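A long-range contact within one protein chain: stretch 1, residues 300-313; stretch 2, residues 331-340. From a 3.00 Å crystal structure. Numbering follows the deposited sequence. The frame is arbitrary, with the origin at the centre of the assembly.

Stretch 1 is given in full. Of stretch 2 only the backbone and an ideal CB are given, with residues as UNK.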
ATOM      1  N   LYS B 300      12.934   0.396  43.739  1.00115.15           N
ATOM      2  CA  LYS B 300      12.216  -0.767  44.295  1.00115.15           C
ATOM      3  C   LYS B 300      10.696  -0.712  44.079  1.00115.07           C
ATOM      4  O   LYS B 300       9.975  -1.666  44.407  1.00115.04           O
ATOM      5  CB  LYS B 300      12.547  -0.962  45.789  1.00115.20           C
ATOM      6  CG  LYS B 300      14.025  -1.268  46.082  1.00115.34           C
ATOM      7  CD  LYS B 300      14.552  -2.490  45.302  1.00115.46           C
ATOM      8  CE  LYS B 300      14.306  -3.811  46.039  1.00115.45           C
ATOM      9  NZ  LYS B 300      12.865  -4.273  46.039  1.00115.50           N
ATOM     10  N   CYS B 301      10.220   0.412  43.537  1.00114.96           N
ATOM     11  CA  CYS B 301       8.838   0.532  43.066  1.00114.86           C
ATOM     12  C   CYS B 301       8.640  -0.408  41.886  1.00114.65           C
ATOM     13  O   CYS B 301       7.621  -1.094  41.791  1.00114.65           O
ATOM     14  CB  CYS B 301       8.532   1.969  42.628  1.00114.89           C
ATOM     15  SG  CYS B 301       8.489   3.181  43.964  1.00115.45           S
ATOM     16  N   VAL B 302       9.638  -0.430  41.003  1.00114.38           N
ATOM     17  CA  VAL B 302       9.654  -1.271  39.805  1.00114.09           C
ATOM     18  C   VAL B 302       9.453  -2.753  40.146  1.00113.84           C
ATOM     19  O   VAL B 302       8.683  -3.449  39.478  1.00113.84           O
ATOM     20  CB  VAL B 302      10.974  -1.079  39.002  1.00114.12           C
ATOM     21  CG1 VAL B 302      11.003  -1.975  37.766  1.00114.11           C
ATOM     22  CG2 VAL B 302      11.154   0.387  38.603  1.00114.11           C
ATOM     23  N   VAL B 303      10.136  -3.215  41.194  1.00113.49           N
ATOM     24  CA  VAL B 303      10.041  -4.605  41.661  1.00113.13           C
ATOM     25  C   VAL B 303       8.584  -5.021  41.899  1.00112.86           C
ATOM     26  O   VAL B 303       8.168  -6.109  41.487  1.00112.83           O
ATOM     27  CB  VAL B 303      10.886  -4.840  42.951  1.00113.15           C
ATOM     28  CG1 VAL B 303      10.881  -6.316  43.349  1.00113.07           C
ATOM     29  CG2 VAL B 303      12.321  -4.350  42.762  1.00113.15           C
ATOM     30  N   PHE B 304       7.815  -4.144  42.545  1.00112.49           N
ATOM     31  CA  PHE B 304       6.417  -4.427  42.869  1.00112.09           C
ATOM     32  C   PHE B 304       5.418  -3.922  41.830  1.00111.77           C
ATOM     33  O   PHE B 304       4.269  -4.364  41.814  1.00111.72           O
ATOM     34  CB  PHE B 304       6.066  -3.917  44.271  1.00112.12           C
ATOM     35  CG  PHE B 304       6.428  -4.881  45.369  1.00112.26           C
ATOM     36  CD1 PHE B 304       5.496  -5.808  45.833  1.00112.35           C
ATOM     37  CD2 PHE B 304       7.703  -4.875  45.930  1.00112.41           C
ATOM     38  CE1 PHE B 304       5.826  -6.712  46.845  1.00112.42           C
ATOM     39  CE2 PHE B 304       8.044  -5.774  46.943  1.00112.43           C
ATOM     40  CZ  PHE B 304       7.102  -6.693  47.401  1.00112.44           C
ATOM     41  N   LYS B 305       5.858  -3.003  40.968  1.00111.42           N
ATOM     42  CA  LYS B 305       5.043  -2.543  39.840  1.00111.11           C
ATOM     43  C   LYS B 305       4.710  -3.710  38.913  1.00110.90           C
ATOM     44  O   LYS B 305       3.571  -3.858  38.476  1.00110.87           O
ATOM     45  CB  LYS B 305       5.760  -1.438  39.055  1.00111.09           C
ATOM     46  CG  LYS B 305       5.559  -0.020  39.593  1.00111.02           C
ATOM     47  CD  LYS B 305       4.556   0.794  38.770  1.00110.87           C
ATOM     48  CE  LYS B 305       3.142   0.743  39.339  1.00110.75           C
ATOM     49  NZ  LYS B 305       2.392  -0.471  38.918  1.00110.70           N
ATOM     50  N   TRP B 306       5.715  -4.541  38.643  1.00110.64           N
ATOM     51  CA  TRP B 306       5.580  -5.702  37.766  1.00110.40           C
ATOM     52  C   TRP B 306       4.651  -6.757  38.354  1.00110.25           C
ATOM     53  O   TRP B 306       3.851  -7.357  37.633  1.00110.25           O
ATOM     54  CB  TRP B 306       6.955  -6.317  37.502  1.00110.40           C
ATOM     55  CG  TRP B 306       7.863  -5.469  36.656  1.00110.47           C
ATOM     56  CD1 TRP B 306       7.718  -4.142  36.357  1.00110.51           C
ATOM     57  CD2 TRP B 306       9.078  -5.888  36.028  1.00110.65           C
ATOM     58  NE1 TRP B 306       8.756  -3.716  35.568  1.00110.53           N
ATOM     59  CE2 TRP B 306       9.608  -4.767  35.352  1.00110.70           C
ATOM     60  CE3 TRP B 306       9.768  -7.106  35.964  1.00110.77           C
ATOM     61  CZ2 TRP B 306      10.800  -4.824  34.623  1.00110.87           C
ATOM     62  CZ3 TRP B 306      10.952  -7.163  35.239  1.00110.90           C
ATOM     63  CH2 TRP B 306      11.452  -6.029  34.575  1.00110.87           C
ATOM     64  N   LEU B 307       4.767  -6.975  39.662  1.00110.08           N
ATOM     65  CA  LEU B 307       3.919  -7.925  40.375  1.00109.92           C
ATOM     66  C   LEU B 307       2.473  -7.443  40.430  1.00109.86           C
ATOM     67  O   LEU B 307       1.539  -8.247  40.378  1.00109.83           O
ATOM     68  CB  LEU B 307       4.451  -8.161  41.790  1.00109.91           C
ATOM     69  CG  LEU B 307       5.782  -8.903  41.933  1.00109.81           C
ATOM     70  CD1 LEU B 307       6.473  -8.512  43.229  1.00109.74           C
ATOM     71  CD2 LEU B 307       5.588 -10.414  41.847  1.00109.70           C
ATOM     72  N   GLU B 308       2.300  -6.126  40.533  1.00109.78           N
ATOM     73  CA  GLU B 308       0.979  -5.506  40.552  1.00109.73           C
ATOM     74  C   GLU B 308       0.277  -5.638  39.202  1.00109.74           C
ATOM     75  O   GLU B 308      -0.933  -5.863  39.146  1.00109.75           O
ATOM     76  CB  GLU B 308       1.091  -4.028  40.940  1.00109.71           C
ATOM     77  CG  GLU B 308      -0.245  -3.337  41.208  1.00109.67           C
ATOM     78  CD  GLU B 308      -0.140  -1.822  41.206  1.00109.64           C
ATOM     79  OE1 GLU B 308       0.790  -1.278  41.840  1.00109.67           O
ATOM     80  OE2 GLU B 308      -0.999  -1.173  40.573  1.00109.67           O
ATOM     81  N   ILE B 309       1.040  -5.512  38.120  1.00109.74           N
ATOM     82  CA  ILE B 309       0.449  -5.405  36.784  1.00109.76           C
ATOM     83  C   ILE B 309       0.373  -6.713  35.986  1.00109.78           C
ATOM     84  O   ILE B 309      -0.401  -6.800  35.029  1.00109.77           O
ATOM     85  CB  ILE B 309       1.119  -4.281  35.935  1.00109.75           C
ATOM     86  CG1 ILE B 309       2.572  -4.631  35.593  1.00109.69           C
ATOM     87  CG2 ILE B 309       1.001  -2.927  36.649  1.00109.85           C
ATOM     88  CD1 ILE B 309       3.248  -3.648  34.656  1.00109.62           C
ATOM     89  N   PHE B 310       1.153  -7.724  36.371  1.00109.86           N
ATOM     90  CA  PHE B 310       1.199  -8.965  35.587  1.00109.96           C
ATOM     91  C   PHE B 310       1.450 -10.273  36.352  1.00110.14           C
ATOM     92  O   PHE B 310       0.867 -11.303  36.010  1.00110.13           O
ATOM     93  CB  PHE B 310       2.205  -8.828  34.433  1.00109.88           C
ATOM     94  CG  PHE B 310       2.064  -9.886  33.371  1.00109.61           C
ATOM     95  CD1 PHE B 310       0.905  -9.971  32.601  1.00109.40           C
ATOM     96  CD2 PHE B 310       3.095 -10.789  33.131  1.00109.41           C
ATOM     97  CE1 PHE B 310       0.771 -10.947  31.618  1.00109.26           C
ATOM     98  CE2 PHE B 310       2.971 -11.768  32.148  1.00109.28           C
ATOM     99  CZ  PHE B 310       1.806 -11.846  31.390  1.00109.25           C
ATOM    100  N   PHE B 311       2.300 -10.237  37.375  1.00110.40           N
ATOM    101  CA  PHE B 311       2.840 -11.478  37.949  1.00110.69           C
ATOM    102  C   PHE B 311       2.094 -12.101  39.137  1.00111.00           C
ATOM    103  O   PHE B 311       1.807 -13.303  39.116  1.00111.04           O
ATOM    104  CB  PHE B 311       4.336 -11.335  38.242  1.00110.60           C
ATOM    105  CG  PHE B 311       5.169 -11.159  37.006  1.00110.41           C
ATOM    106  CD1 PHE B 311       5.381 -12.227  36.136  1.00110.20           C
ATOM    107  CD2 PHE B 311       5.729  -9.924  36.700  1.00110.29           C
ATOM    108  CE1 PHE B 311       6.144 -12.067  34.985  1.00110.09           C
ATOM    109  CE2 PHE B 311       6.496  -9.755  35.551  1.00110.16           C
ATOM    110  CZ  PHE B 311       6.702 -10.829  34.693  1.00110.04           C
ATOM    111  N   GLU B 312       1.792 -11.310  40.165  1.00111.36           N
ATOM    112  CA  GLU B 312       1.075 -11.841  41.328  1.00111.70           C
ATOM    113  C   GLU B 312      -0.443 -11.778  41.149  1.00111.94           C
ATOM    114  O   GLU B 312      -1.043 -10.703  41.213  1.00111.99           O
ATOM    115  CB  GLU B 312       1.517 -11.155  42.628  1.00111.66           C
ATOM    116  CG  GLU B 312       0.916 -11.769  43.900  1.00111.77           C
ATOM    117  CD  GLU B 312       1.102 -13.282  43.987  1.00111.85           C
ATOM    118  OE1 GLU B 312       2.259 -13.750  44.044  1.00111.87           O
ATOM    119  OE2 GLU B 312       0.086 -14.007  44.005  1.00111.83           O
ATOM    120  N   GLU B 313      -1.049 -12.944  40.936  1.00112.26           N
ATOM    121  CA  GLU B 313      -2.478 -13.048  40.640  1.00112.60           C
ATOM    122  C   GLU B 313      -3.352 -12.914  41.894  1.00112.80           C
ATOM    123  O   GLU B 313      -4.564 -12.702  41.793  1.00112.85           O
ATOM    124  CB  GLU B 313      -2.770 -14.373  39.925  1.00112.59           C
ATOM    125  CG  GLU B 313      -3.513 -14.243  38.595  1.00112.81           C
ATOM    126  CD  GLU B 313      -4.971 -13.838  38.751  1.00113.12           C
ATOM    127  OE1 GLU B 313      -5.247 -12.628  38.898  1.00113.22           O
ATOM    128  OE2 GLU B 313      -5.844 -14.730  38.702  1.00113.30           O
ATOM    129  N   UNK B 331      13.797  -8.290  53.533  1.00110.14           N
ATOM    130  CA  UNK B 331      14.959  -7.746  52.828  1.00109.20           C
ATOM    131  C   UNK B 331      14.702  -7.723  51.325  1.00108.49           C
ATOM    132  O   UNK B 331      13.920  -8.529  50.809  1.00108.42           O
ATOM    133  CB  UNK B 331      16.213  -8.565  53.140  1.00109.20           C
ATOM    134  N   UNK B 332      15.359  -6.796  50.631  1.00107.51           N
ATOM    135  CA  UNK B 332      15.194  -6.645  49.187  1.00106.57           C
ATOM    136  C   UNK B 332      15.609  -7.914  48.443  1.00105.73           C
ATOM    137  O   UNK B 332      15.040  -8.245  47.402  1.00105.68           O
ATOM    138  CB  UNK B 332      16.009  -5.452  48.683  1.00106.57           C
ATOM    139  N   UNK B 333      16.598  -8.616  48.996  1.00104.73           N
ATOM    140  CA  UNK B 333      17.078  -9.883  48.449  1.00103.50           C
ATOM    141  C   UNK B 333      15.992 -10.938  48.364  1.00102.61           C
ATOM    142  O   UNK B 333      15.958 -11.725  47.415  1.00102.57           O
ATOM    143  CB  UNK B 333      18.235 -10.413  49.298  1.00103.50           C
ATOM    144  N   UNK B 334      15.104 -10.949  49.356  1.00101.68           N
ATOM    145  CA  UNK B 334      13.947 -11.842  49.359  1.00100.75           C
ATOM    146  C   UNK B 334      12.939 -11.420  48.291  1.00 99.93           C
ATOM    147  O   UNK B 334      12.364 -12.268  47.604  1.00 99.85           O
ATOM    148  CB  UNK B 334      13.284 -11.855  50.738  1.00100.75           C
ATOM    149  N   UNK B 335      12.744 -10.107  48.156  1.00 98.84           N
ATOM    150  CA  UNK B 335      11.796  -9.536  47.196  1.00 97.74           C
ATOM    151  C   UNK B 335      12.213  -9.789  45.750  1.00 96.87           C
ATOM    152  O   UNK B 335      11.376 -10.120  44.907  1.00 96.81           O
ATOM    153  CB  UNK B 335      11.654  -8.031  47.433  1.00 97.74           C
ATOM    154  N   UNK B 336      13.505  -9.630  45.475  1.00 95.73           N
ATOM    155  CA  UNK B 336      14.061  -9.885  44.148  1.00 94.60           C
ATOM    156  C   UNK B 336      13.977 -11.367  43.791  1.00 93.90           C
ATOM    157  O   UNK B 336      13.677 -11.719  42.652  1.00 93.83           O
ATOM    158  CB  UNK B 336      15.514  -9.410  44.080  1.00 94.60           C
ATOM    159  N   UNK B 337      14.231 -12.225  44.778  1.00 92.98           N
ATOM    160  CA  UNK B 337      14.111 -13.676  44.623  1.00 92.07           C
ATOM    161  C   UNK B 337      12.657 -14.083  44.383  1.00 91.38           C
ATOM    162  O   UNK B 337      12.378 -15.006  43.613  1.00 91.33           O
ATOM    163  CB  UNK B 337      14.660 -14.391  45.859  1.00 92.07           C
ATOM    164  N   UNK B 338      11.740 -13.380  45.044  1.00 90.46           N
ATOM    165  CA  UNK B 338      10.307 -13.601  44.878  1.00 89.55           C
ATOM    166  C   UNK B 338       9.823 -13.157  43.496  1.00 88.85           C
ATOM    167  O   UNK B 338       8.974 -13.815  42.894  1.00 88.79           O
ATOM    168  CB  UNK B 338       9.532 -12.857  45.967  1.00 89.55           C
ATOM    169  N   UNK B 339      10.372 -12.049  43.000  1.00 87.98           N
ATOM    170  CA  UNK B 339      10.052 -11.551  41.662  1.00 87.11           C
ATOM    171  C   UNK B 339      10.565 -12.496  40.577  1.00 86.60           C
ATOM    172  O   UNK B 339       9.821 -12.859  39.667  1.00 86.55           O
ATOM    173  CB  UNK B 339      10.645 -10.155  41.461  1.00 87.11           C
ATOM    174  N   UNK B 340      11.833 -12.892  40.692  1.00 85.93           N
ATOM    175  CA  UNK B 340      12.483 -13.777  39.719  1.00 85.26           C
ATOM    176  C   UNK B 340      11.712 -15.081  39.533  1.00 84.91           C
ATOM    177  O   UNK B 340      11.486 -15.517  38.403  1.00 84.81           O
ATOM    178  CB  UNK B 340      13.916 -14.083  40.159  1.00 85.26           C
TER

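The two stretches are helical over 301-311 and 332-340. Their axes run in roughly the same direction, 34° apart, and approach to 10.3 Å, a spacing that leaves room for side chains of moderate size between them.

Position 331 has phi/psi of -70/153, outside the helical region, and directly precedes the helix. No atom of stretch 1 lies within 5.5 Å of its ideal CB, so the contact sets little constraint; the N-cap location favours Ser, Thr, Asp or Asn. The residue is Thr331, although its side chain makes no capping bond.

At 332 the CB vector points sideways, and the ideal CB has Lys300 CE close on one side, at 3.5 Å. Ala, Ser or Cys fit easily, and a longer polar chain leading away is not excluded. Cys332 is found, its CB packed on that methylene and its chi1 of 92° lying between wells.

Position 333 points away and has ordinary helical angles (-59/-37). There is room for a CB, and the backbone does not demand glycine; many residues would serve. It is Gly333. Position 334 is also out of reach, which suits polar residues. Glu334 occupies it, with OE1 3.2 Å from NH2 of the residue at 337 in a salt bridge one helical turn along.

Position 335 points toward stretch 1. Its ideal CB is 4.2 Å from Lys300 NZ, 4.3 Å from Phe304 CE2 and 4.5 Å from Val303 CG1, a mostly apolar setting with one charge at its border. Ala, Cys, Ser or perhaps Val could be accommodated. The choice is Cys335, rotamer m. Its SG lies 4.2 Å from Phe304 CE2 and 5.4 Å from the ring centroid, 83° off the normal, and so meets the ring at its edge.

Positions 336 and 337 have no stretch 1 atom within 5.5 Å of their ideal CB atoms; long polar chains are reasonable at both. Lys336 points sideways, its NZ bonded elsewhere in the structure, and Arg337 supplies the NH2 that pairs with Glu334.

Position 338 points toward stretch 1, yet no stretch 1 atom lies within 5.5 Å of its ideal CB. The gap calls for a long side chain, with Leu307 CD1 offering an apolar surface and the Glu312 carboxylate an acceptor farther out. Tyr, Lys or Arg could span it. Tyr338 does so with chi1 t: CE2 packs 3.6 Å from Leu307 CD1, and OH donates a very short 2.5 Å hydrogen bond to Glu312 OE1, near the ring plane.

At 339 the CB points sideways, 4.3 Å from Val303 CG1 and 4.8 Å from Leu307 CD1. A branched aliphatic chain or Met could bend into this apolar groove. Leu339 (t, p) brings its end nearer: CD2 is 3.8 Å from Val303 CG1, while CD1 lies 4.0 Å from Leu307 CG and 4.2 Å from Trp306 CB.

Position 340 is out of reach, leaving the choice open; it is Ile340.

Stretch 2 (331-340) TCGECKRYLI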
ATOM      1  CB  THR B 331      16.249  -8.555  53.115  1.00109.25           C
ATOM      2  OG1 THR B 331      15.999  -9.952  52.920  1.00109.20           O
ATOM      3  CG2 THR B 331      16.730  -8.321  54.544  1.00109.24           C
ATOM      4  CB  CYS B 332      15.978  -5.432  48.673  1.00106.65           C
ATOM      5  SG  CYS B 332      17.669  -5.771  48.118  1.00107.03           S
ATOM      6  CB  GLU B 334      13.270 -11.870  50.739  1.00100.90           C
ATOM      7  CG  GLU B 334      14.109 -12.471  51.878  1.00101.22           C
ATOM      8  CD  GLU B 334      14.262 -13.993  51.806  1.00101.76           C
ATOM      9  OE1 GLU B 334      15.122 -14.528  52.537  1.00101.92           O
ATOM     10  OE2 GLU B 334      13.535 -14.654  51.030  1.00101.87           O
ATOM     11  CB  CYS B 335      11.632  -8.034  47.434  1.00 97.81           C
ATOM     12  SG  CYS B 335      11.084  -7.602  49.098  1.00 98.01           S
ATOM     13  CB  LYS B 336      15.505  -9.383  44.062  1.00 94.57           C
ATOM     14  CG  LYS B 336      15.635  -7.863  44.151  1.00 94.25           C
ATOM     15  CD  LYS B 336      17.074  -7.412  44.341  1.00 93.73           C
ATOM     16  CE  LYS B 336      17.814  -7.323  43.019  1.00 93.47           C
ATOM     17  NZ  LYS B 336      19.192  -6.788  43.183  1.00 93.34           N
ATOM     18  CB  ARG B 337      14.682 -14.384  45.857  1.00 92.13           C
ATOM     19  CG  ARG B 337      14.675 -15.912  45.811  1.00 91.99           C
ATOM     20  CD  ARG B 337      15.754 -16.523  46.713  1.00 91.94           C
ATOM     21  NE  ARG B 337      15.799 -15.938  48.056  1.00 91.72           N
ATOM     22  CZ  ARG B 337      16.704 -15.050  48.464  1.00 91.43           C
ATOM     23  NH1 ARG B 337      17.655 -14.624  47.640  1.00 91.27           N
ATOM     24  NH2 ARG B 337      16.658 -14.580  49.703  1.00 91.19           N
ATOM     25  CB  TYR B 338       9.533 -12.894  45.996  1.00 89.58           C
ATOM     26  CG  TYR B 338       8.043 -12.763  45.765  1.00 89.64           C
ATOM     27  CD1 TYR B 338       7.222 -13.890  45.678  1.00 89.72           C
ATOM     28  CD2 TYR B 338       7.453 -11.504  45.651  1.00 89.66           C
ATOM     29  CE1 TYR B 338       5.851 -13.763  45.471  1.00 89.76           C
ATOM     30  CE2 TYR B 338       6.089 -11.369  45.446  1.00 89.65           C
ATOM     31  CZ  TYR B 338       5.295 -12.498  45.356  1.00 89.74           C
ATOM     32  OH  TYR B 338       3.944 -12.354  45.154  1.00 89.70           O
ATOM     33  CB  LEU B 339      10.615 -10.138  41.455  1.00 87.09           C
ATOM     34  CG  LEU B 339      10.519  -9.489  40.067  1.00 86.72           C
ATOM     35  CD1 LEU B 339       9.076  -9.231  39.658  1.00 86.57           C
ATOM     36  CD2 LEU B 339      11.318  -8.199  40.025  1.00 86.40           C
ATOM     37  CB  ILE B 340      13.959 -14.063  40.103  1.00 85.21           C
ATOM     38  CG1 ILE B 340      14.813 -12.813  39.889  1.00 84.99           C
ATOM     39  CG2 ILE B 340      14.527 -15.219  39.285  1.00 85.14           C
ATOM     40  CD1 ILE B 340      16.150 -12.844  40.596  1.00 84.67           C
TER
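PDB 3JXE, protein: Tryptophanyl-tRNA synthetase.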